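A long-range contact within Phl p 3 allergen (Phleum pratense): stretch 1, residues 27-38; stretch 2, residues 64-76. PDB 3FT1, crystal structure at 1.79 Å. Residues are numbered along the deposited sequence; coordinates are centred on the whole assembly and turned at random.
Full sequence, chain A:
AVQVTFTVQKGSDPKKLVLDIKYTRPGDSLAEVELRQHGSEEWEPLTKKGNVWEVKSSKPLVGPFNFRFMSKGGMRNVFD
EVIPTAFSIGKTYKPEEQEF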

ATOM      1  N   GLY A  27     -11.114  -5.584 -15.470  1.00 17.38           N
ATOM      2  CA  GLY A  27     -10.316  -6.036 -16.595  1.00 18.56           C
ATOM      3  C   GLY A  27      -8.824  -5.832 -16.423  1.00 18.91           C
ATOM      4  O   GLY A  27      -8.062  -5.975 -17.375  1.00 21.95           O
ATOM      5  N   ASP A  28      -8.406  -5.496 -15.206  1.00 16.67           N
ATOM      6  CA  ASP A  28      -7.004  -5.157 -14.946  1.00 10.85           C
ATOM      7  C   ASP A  28      -6.596  -5.796 -13.628  1.00 16.94           C
ATOM      8  O   ASP A  28      -7.433  -6.327 -12.900  1.00 17.61           O
ATOM      9  N   SER A  29      -5.307  -5.754 -13.320  1.00 17.53           N
ATOM     10  CA  SER A  29      -4.831  -6.274 -12.047  1.00 21.50           C
ATOM     11  C   SER A  29      -3.597  -5.503 -11.623  1.00 22.04           C
ATOM     12  O   SER A  29      -3.001  -4.786 -12.415  1.00 14.55           O
ATOM     13  N   LEU A  30      -3.228  -5.650 -10.361  1.00 18.78           N
ATOM     14  CA  LEU A  30      -2.100  -4.919  -9.814  1.00 16.48           C
ATOM     15  C   LEU A  30      -0.796  -5.518 -10.329  1.00 16.69           C
ATOM     16  O   LEU A  30      -0.643  -6.739 -10.371  1.00 24.33           O
ATOM     17  N   ALA A  31       0.141  -4.658 -10.723  1.00 15.24           N
ATOM     18  CA  ALA A  31       1.462  -5.092 -11.154  1.00 14.00           C
ATOM     19  C   ALA A  31       2.530  -4.700 -10.134  1.00 16.87           C
ATOM     20  O   ALA A  31       3.362  -5.525  -9.742  1.00 17.03           O
ATOM     21  N   GLU A  32       2.503  -3.437  -9.710  1.00 12.39           N
ATOM     22  CA  GLU A  32       3.507  -2.906  -8.788  1.00 12.34           C
ATOM     23  C   GLU A  32       2.816  -2.103  -7.697  1.00 12.56           C
ATOM     24  O   GLU A  32       1.820  -1.436  -7.952  1.00 13.60           O
ATOM     25  N   VAL A  33       3.368  -2.154  -6.490  1.00 11.91           N
ATOM     26  CA  VAL A  33       2.953  -1.270  -5.409  1.00  8.63           C
ATOM     27  C   VAL A  33       4.216  -0.679  -4.789  1.00 12.06           C
ATOM     28  O   VAL A  33       5.158  -1.411  -4.494  1.00 12.88           O
ATOM     29  N   GLU A  34       4.236   0.636  -4.585  1.00 12.55           N
ATOM     30  CA  GLU A  34       5.359   1.275  -3.910  1.00  9.47           C
ATOM     31  C   GLU A  34       4.870   2.121  -2.759  1.00 14.82           C
ATOM     32  O   GLU A  34       3.765   2.646  -2.790  1.00 14.27           O
ATOM     33  N   LEU A  35       5.719   2.250  -1.746  1.00 13.64           N
ATOM     34  CA  LEU A  35       5.437   3.081  -0.592  1.00 12.45           C
ATOM     35  C   LEU A  35       6.268   4.360  -0.637  1.00 10.21           C
ATOM     36  O   LEU A  35       7.438   4.328  -0.987  1.00 15.19           O
ATOM     37  N   ARG A  36       5.657   5.484  -0.289  1.00 12.25           N
ATOM     38  CA  ARG A  36       6.429   6.687  -0.005  1.00 11.40           C
ATOM     39  C   ARG A  36       6.161   7.095   1.438  1.00 15.03           C
ATOM     40  O   ARG A  36       5.022   7.389   1.818  1.00 11.72           O
ATOM     41  N   GLN A  37       7.206   7.080   2.258  1.00 14.38           N
ATOM     42  CA  GLN A  37       7.051   7.488   3.646  1.00 14.14           C
ATOM     43  C   GLN A  37       6.801   8.985   3.724  1.00 15.05           C
ATOM     44  O   GLN A  37       7.176   9.736   2.831  1.00 15.99           O
ATOM     45  N   HIS A  38       6.142   9.417   4.790  1.00 12.60           N
ATOM     46  CA  HIS A  38       5.919  10.833   5.007  1.00 13.20           C
ATOM     47  C   HIS A  38       7.262  11.550   5.121  1.00 20.39           C
ATOM     48  O   HIS A  38       8.153  11.096   5.836  1.00 22.42           O
ATOM     49  N   PRO A  64       2.092   9.507   7.930  1.00 13.08           N
ATOM     50  CA  PRO A  64       1.208   8.562   7.233  1.00 13.00           C
ATOM     51  C   PRO A  64       1.780   8.103   5.892  1.00 13.76           C
ATOM     52  O   PRO A  64       2.571   8.805   5.268  1.00 17.59           O
ATOM     53  N   PHE A  65       1.368   6.923   5.452  1.00 13.42           N
ATOM     54  CA  PHE A  65       1.994   6.291   4.301  1.00 13.00           C
ATOM     55  C   PHE A  65       1.225   6.523   3.004  1.00 12.59           C
ATOM     56  O   PHE A  65       0.007   6.436   2.978  1.00 10.12           O
ATOM     57  N   ASN A  66       1.964   6.810   1.937  1.00 14.59           N
ATOM     58  CA  ASN A  66       1.406   6.956   0.594  1.00 11.82           C
ATOM     59  C   ASN A  66       1.765   5.745  -0.250  1.00 10.35           C
ATOM     60  O   ASN A  66       2.826   5.148  -0.062  1.00 11.47           O
ATOM     61  N   PHE A  67       0.880   5.370  -1.165  1.00 12.98           N
ATOM     62  CA  PHE A  67       1.090   4.187  -1.995  1.00  9.73           C
ATOM     63  C   PHE A  67       0.864   4.508  -3.468  1.00 11.56           C
ATOM     64  O   PHE A  67      -0.129   5.138  -3.825  1.00 15.40           O
ATOM     65  N   ARG A  68       1.802   4.088  -4.307  1.00  8.73           N
ATOM     66  CA  ARG A  68       1.652   4.234  -5.754  1.00  7.79           C
ATOM     67  C   ARG A  68       1.419   2.866  -6.350  1.00 13.16           C
ATOM     68  O   ARG A  68       2.198   1.934  -6.106  1.00 11.66           O
ATOM     69  N   PHE A  69       0.338   2.752  -7.118  1.00 11.48           N
ATOM     70  CA  PHE A  69      -0.008   1.525  -7.824  1.00 14.89           C
ATOM     71  C   PHE A  69       0.242   1.665  -9.319  1.00  7.65           C
ATOM     72  O   PHE A  69      -0.047   2.704  -9.907  1.00 15.69           O
ATOM     73  N   MET A  70       0.750   0.597  -9.925  1.00 12.30           N
ATOM     74  CA  MET A  70       0.780   0.464 -11.378  1.00 13.04           C
ATOM     75  C   MET A  70       0.088  -0.836 -11.731  1.00  9.83           C
ATOM     76  O   MET A  70       0.467  -1.900 -11.234  1.00 14.22           O
ATOM     77  N   SER A  71      -0.955  -0.751 -12.549  1.00 11.82           N
ATOM     78  CA  SER A  71      -1.682  -1.946 -12.977  1.00 12.05           C
ATOM     79  C   SER A  71      -0.947  -2.626 -14.125  1.00 11.00           C
ATOM     80  O   SER A  71      -0.058  -2.031 -14.739  1.00 12.36           O
ATOM     81  N   LYS A  72      -1.310  -3.875 -14.412  1.00 12.47           N
ATOM     82  CA  LYS A  72      -0.737  -4.581 -15.552  1.00 15.99           C
ATOM     83  C   LYS A  72      -1.033  -3.814 -16.833  1.00 19.37           C
ATOM     84  O   LYS A  72      -0.217  -3.781 -17.752  1.00 20.63           O
ATOM     85  N   GLY A  73      -2.210  -3.201 -16.882  1.00 14.49           N
ATOM     86  CA  GLY A  73      -2.629  -2.416 -18.032  1.00 19.38           C
ATOM     87  C   GLY A  73      -1.985  -1.043 -18.132  1.00 17.39           C
ATOM     88  O   GLY A  73      -2.235  -0.304 -19.083  1.00 18.55           O
ATOM     89  N   GLY A  74      -1.157  -0.697 -17.151  1.00 12.57           N
ATOM     90  CA  GLY A  74      -0.421   0.552 -17.168  1.00 11.26           C
ATOM     91  C   GLY A  74      -1.180   1.721 -16.589  1.00 15.14           C
ATOM     92  O   GLY A  74      -0.918   2.868 -16.936  1.00 14.01           O
ATOM     93  N   MET A  75      -2.137   1.436 -15.711  1.00 13.30           N
ATOM     94  CA  MET A  75      -2.867   2.491 -15.032  1.00 10.37           C
ATOM     95  C   MET A  75      -2.181   2.822 -13.706  1.00 10.52           C
ATOM     96  O   MET A  75      -1.915   1.934 -12.895  1.00 11.25           O
ATOM     97  N   ARG A  76      -1.920   4.108 -13.498  1.00 12.05           N
ATOM     98  CA  ARG A  76      -1.239   4.603 -12.306  1.00 11.03           C
ATOM     99  C   ARG A  76      -2.239   5.252 -11.357  1.00 11.95           C
ATOM    100  O   ARG A  76      -3.042   6.092 -11.764  1.00 11.96           O
TER

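The strand of stretch 1, residues 30-36, and the strand of stretch 2 run antiparallel; because each is extended, side chains of V33 to R36 and their partners N66 to F69 alternate between the two faces of the sheet, and each face has its own chemistry.

The face carrying V33, L35, F67 and F69 is apolar and buried. V33 (chi1 t) is a compact, branched residue suited to a strand: V33 CG2 lies 3.6 Å from F69 CD1, while V33 CG1 lies near both rings, 4.2 Å from F67 CD1 and 4.1 Å from F69 CE1. L35 (t, p) sends CD1 over one face of the F67 ring, 4.0 Å from F67 CE1, and the same methyl meets F65 CB at 3.5 Å. All three phenylalanines adopt chi1 m. L30 lies beside a beta bulge; its CA-to-CB bond points away from the partner, yet its t, p rotamer brings CD1 back to the edge of the F69 ring, 3.1 Å from F69 CD1, a tight contact.

The face carrying E32, E34, R36, N66, R68 and M70 is largely polar. Its centre is a salt bridge between directly paired residues, where opposite charges and long, flexible chains suit each other. E34 (chi1 m, chi2 t) accepts from R68 (t, t, p) at OE1, 2.7 Å from R68 NE, while R68 NH2 donates to E34 OE2 at 3.2 Å. The carboxylate thus meets the guanidinium at its edge, where the N-H groups point. Water 1 donates to E34 OE1 (2.6 Å) and to R68 O (2.9 Å), tying the carboxylate to the backbone. Alongside, E32 and M70 make a looser pair, CB to CB 4.1 Å, and the m, m, m chain of M70 leads away.

N66 (m) extends the polar theme: its ND2 forms a weak hydrogen bond to R36 O at 3.1 Å. N66 ND2 also sits over one face of the R36 guanidinium, 3.0 Å from R36 NH2; both are donors, so this is proximity without a hydrogen bond. Water 2 accepts from N66 ND2 (3.2 Å), donates to P64 O (2.9 Å) and hydrogen-bonds H38 ND1 (2.9 Å), linking H38, P64 and N66 across the two stretches. H38 (t) also brings CB within 3.5 Å of P64 O.

At the other end, D28 points toward the S71-G74 turn, and its short carboxylate, with two oxygens, can take both a side-chain and a backbone donor of the turn. D28 OD2 accepts from S71 OG at 2.6 Å, and D28 OD1 from G73 N at 2.8 Å. S71 (p) also accepts at OG from M75 N, 2.8 Å away. A CB on G73 would clash with D28 OD2. K72 lays its aliphatic chain along stretch 1, with CD 3.0 Å from S29 OG and 3.9 Å from A31 CB.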

ATOM      1  CB  ASP A  28      -6.851  -3.636 -14.853  1.00 11.09           C
ATOM      2  CG  ASP A  28      -5.480  -3.137 -15.332  1.00 15.29           C
ATOM      3  OD1 ASP A  28      -4.531  -3.947 -15.463  1.00 14.91           O
ATOM      4  OD2 ASP A  28      -5.361  -1.914 -15.569  1.00 11.91           O
ATOM      5  CB  SER A  29      -4.523  -7.771 -12.135  1.00 17.76           C
ATOM      6  OG  SER A  29      -3.504  -8.028 -13.089  1.00 21.46           O
ATOM      7  CB  LEU A  30      -2.161  -5.013  -8.295  1.00 19.36           C
ATOM      8  CG  LEU A  30      -1.412  -4.023  -7.421  1.00 25.42           C
ATOM      9  CD1 LEU A  30      -1.572  -2.601  -7.931  1.00 17.34           C
ATOM     10  CD2 LEU A  30      -1.933  -4.161  -5.990  1.00 20.88           C
ATOM     11  CB  ALA A  31       1.800  -4.505 -12.518  1.00 18.87           C
ATOM     12  CB  GLU A  32       4.473  -1.956  -9.500  1.00 14.22           C
ATOM     13  CG  GLU A  32       5.321  -2.527 -10.613  1.00 34.93           C
ATOM     14  CD  GLU A  32       6.234  -1.453 -11.209  1.00 19.59           C
ATOM     15  OE1 GLU A  32       6.767  -0.628 -10.429  1.00 32.81           O
ATOM     16  OE2 GLU A  32       6.400  -1.422 -12.443  1.00 36.78           O
ATOM     17  CB  VAL A  33       2.218  -2.048  -4.307  1.00 15.42           C
ATOM     18  CG1 VAL A  33       1.877  -1.125  -3.137  1.00 18.19           C
ATOM     19  CG2 VAL A  33       0.976  -2.705  -4.857  1.00 16.80           C
ATOM     20  CB  GLU A  34       6.139   2.167  -4.878  1.00 11.96           C
ATOM     21  CG  GLU A  34       6.731   1.428  -6.038  1.00 11.35           C
ATOM     22  CD  GLU A  34       6.845   2.306  -7.260  1.00 18.73           C
ATOM     23  OE1 GLU A  34       5.799   2.816  -7.712  1.00 20.68           O
ATOM     24  OE2 GLU A  34       7.971   2.480  -7.762  1.00 24.32           O
ATOM     25  CB  LEU A  35       5.788   2.309   0.686  1.00 14.53           C
ATOM     26  CG  LEU A  35       5.966   3.187   1.924  1.00 15.76           C
ATOM     27  CD1 LEU A  35       4.598   3.581   2.436  1.00 22.61           C
ATOM     28  CD2 LEU A  35       6.759   2.465   2.989  1.00 16.78           C
ATOM     29  CB  ARG A  36       6.080   7.827  -0.970  1.00 13.08           C
ATOM     30  CG  ARG A  36       6.974   9.058  -0.815  1.00 14.74           C
ATOM     31  CD  ARG A  36       6.636  10.154  -1.805  1.00 18.99           C
ATOM     32  NE  ARG A  36       5.333  10.761  -1.548  1.00 21.65           N
ATOM     33  CZ  ARG A  36       5.078  11.591  -0.541  1.00 25.11           C
ATOM     34  NH1 ARG A  36       6.032  11.912   0.322  1.00 24.52           N
ATOM     35  NH2 ARG A  36       3.865  12.099  -0.391  1.00 27.02           N
ATOM     36  CB  GLN A  37       8.287   7.112   4.465  1.00 10.84           C
ATOM     37  CG  GLN A  37       8.654   5.650   4.387  1.00 15.21           C
ATOM     38  CD  GLN A  37       9.816   5.322   5.291  1.00 20.79           C
ATOM     39  OE1 GLN A  37       9.849   5.750   6.441  1.00 18.07           O
ATOM     40  NE2 GLN A  37      10.784   4.573   4.775  1.00 20.42           N
ATOM     41  CB  HIS A  38       5.105  11.056   6.284  1.00 19.79           C
ATOM     42  CG  HIS A  38       4.847  12.497   6.588  1.00 21.34           C
ATOM     43  ND1 HIS A  38       3.820  13.210   6.001  1.00 26.19           N
ATOM     44  CD2 HIS A  38       5.480  13.362   7.414  1.00 20.44           C
ATOM     45  CE1 HIS A  38       3.834  14.449   6.456  1.00 28.35           C
ATOM     46  NE2 HIS A  38       4.831  14.569   7.315  1.00 29.06           N
ATOM     47  CB  PRO A  64      -0.082   9.359   7.031  1.00 18.00           C
ATOM     48  CG  PRO A  64       0.301  10.785   7.182  1.00 25.75           C
ATOM     49  CD  PRO A  64       1.479  10.835   8.096  1.00 14.75           C
ATOM     50  CB  PHE A  65       2.151   4.795   4.573  1.00 11.73           C
ATOM     51  CG  PHE A  65       2.921   4.494   5.831  1.00 12.34           C
ATOM     52  CD1 PHE A  65       4.270   4.782   5.912  1.00 14.89           C
ATOM     53  CD2 PHE A  65       2.290   3.944   6.935  1.00 13.37           C
ATOM     54  CE1 PHE A  65       4.982   4.518   7.069  1.00 13.75           C
ATOM     55  CE2 PHE A  65       2.998   3.679   8.102  1.00 14.15           C
ATOM     56  CZ  PHE A  65       4.347   3.965   8.161  1.00 14.87           C
ATOM     57  CB  ASN A  66       1.965   8.226  -0.054  1.00 12.93           C
ATOM     58  CG  ASN A  66       1.955   9.397   0.897  1.00 17.92           C
ATOM     59  OD1 ASN A  66       0.897   9.940   1.211  1.00 17.20           O
ATOM     60  ND2 ASN A  66       3.134   9.774   1.389  1.00 26.28           N
ATOM     61  CB  PHE A  67       0.159   3.050  -1.557  1.00 11.61           C
ATOM     62  CG  PHE A  67       0.453   2.543  -0.172  1.00 12.20           C
ATOM     63  CD1 PHE A  67       1.370   1.524   0.020  1.00 13.69           C
ATOM     64  CD2 PHE A  67      -0.144   3.123   0.935  1.00 15.97           C
ATOM     65  CE1 PHE A  67       1.677   1.072   1.299  1.00 15.15           C
ATOM     66  CE2 PHE A  67       0.151   2.677   2.218  1.00 16.39           C
ATOM     67  CZ  PHE A  67       1.059   1.650   2.398  1.00 15.10           C
ATOM     68  CB  ARG A  68       2.892   4.858  -6.385  1.00 12.17           C
ATOM     69  CG  ARG A  68       2.800   4.961  -7.904  1.00 12.23           C
ATOM     70  CD  ARG A  68       3.818   5.934  -8.456  1.00 14.32           C
ATOM     71  NE  ARG A  68       5.172   5.396  -8.387  1.00 13.32           N
ATOM     72  CZ  ARG A  68       6.257   6.067  -8.766  1.00 17.92           C
ATOM     73  NH1 ARG A  68       6.144   7.305  -9.236  1.00 14.39           N
ATOM     74  NH2 ARG A  68       7.450   5.502  -8.677  1.00 15.89           N
ATOM     75  CB  PHE A  69      -1.492   1.200  -7.635  1.00 12.48           C
ATOM     76  CG  PHE A  69      -1.870   0.866  -6.213  1.00 15.85           C
ATOM     77  CD1 PHE A  69      -1.696  -0.412  -5.723  1.00 31.51           C
ATOM     78  CD2 PHE A  69      -2.405   1.828  -5.378  1.00 44.23           C
ATOM     79  CE1 PHE A  69      -2.044  -0.729  -4.428  1.00 30.21           C
ATOM     80  CE2 PHE A  69      -2.755   1.515  -4.075  1.00 37.04           C
ATOM     81  CZ  PHE A  69      -2.569   0.232  -3.605  1.00 14.97           C
ATOM     82  CB  MET A  70       2.223   0.439 -11.890  1.00 10.84           C
ATOM     83  CG  MET A  70       2.888   1.794 -11.896  1.00 18.25           C
ATOM     84  SD  MET A  70       2.165   2.876 -13.149  1.00 23.98           S
ATOM     85  CE  MET A  70       2.512   1.946 -14.642  1.00 24.59           C
ATOM     86  CB  SER A  71      -3.101  -1.587 -13.416  1.00 13.42           C
ATOM     87  OG  SER A  71      -3.106  -1.018 -14.716  1.00 15.30           O
ATOM     88  CB  LYS A  72      -1.300  -6.004 -15.663  1.00 16.71           C
ATOM     89  CG  LYS A  72      -0.419  -7.081 -15.061  1.00 34.29           C
ATOM     90  CD  LYS A  72      -0.674  -7.258 -13.579  1.00 39.17           C
ATOM     91  CE  LYS A  72       0.276  -8.287 -12.980  1.00 52.48           C
ATOM     92  NZ  LYS A  72       0.226  -9.586 -13.704  1.00 61.28           N
ATOM     93  CB  MET A  75      -4.315   2.075 -14.768  1.00 13.37           C
ATOM     94  CG  MET A  75      -5.070   3.055 -13.873  1.00 20.55           C
ATOM     95  SD  MET A  75      -5.358   4.631 -14.710  1.00 28.44           S
ATOM     96  CE  MET A  75      -5.955   5.635 -13.356  1.00 29.62           C
ATOM     97  CB  ARG A  76      -0.196   5.651 -12.708  1.00 14.42           C
ATOM     98  CG  ARG A  76       0.379   6.447 -11.536  1.00 15.37           C
ATOM     99  CD  ARG A  76       0.968   7.778 -12.028  1.00 16.31           C
ATOM    100  NE  ARG A  76       1.292   8.680 -10.923  1.00 31.47           N
ATOM    101  CZ  ARG A  76       0.460   9.594 -10.432  1.00 22.86           C
ATOM    102  NH1 ARG A  76      -0.753   9.740 -10.952  1.00 34.87           N
ATOM    103  NH2 ARG A  76       0.841  10.371  -9.425  1.00 25.03           N
TER
HETATM  104  O   HOH W   1       3.868   1.270  -8.445  1.00 17.54           O
HETATM  105  O   HOH W   2       2.544  11.442   4.016  1.00 28.43           O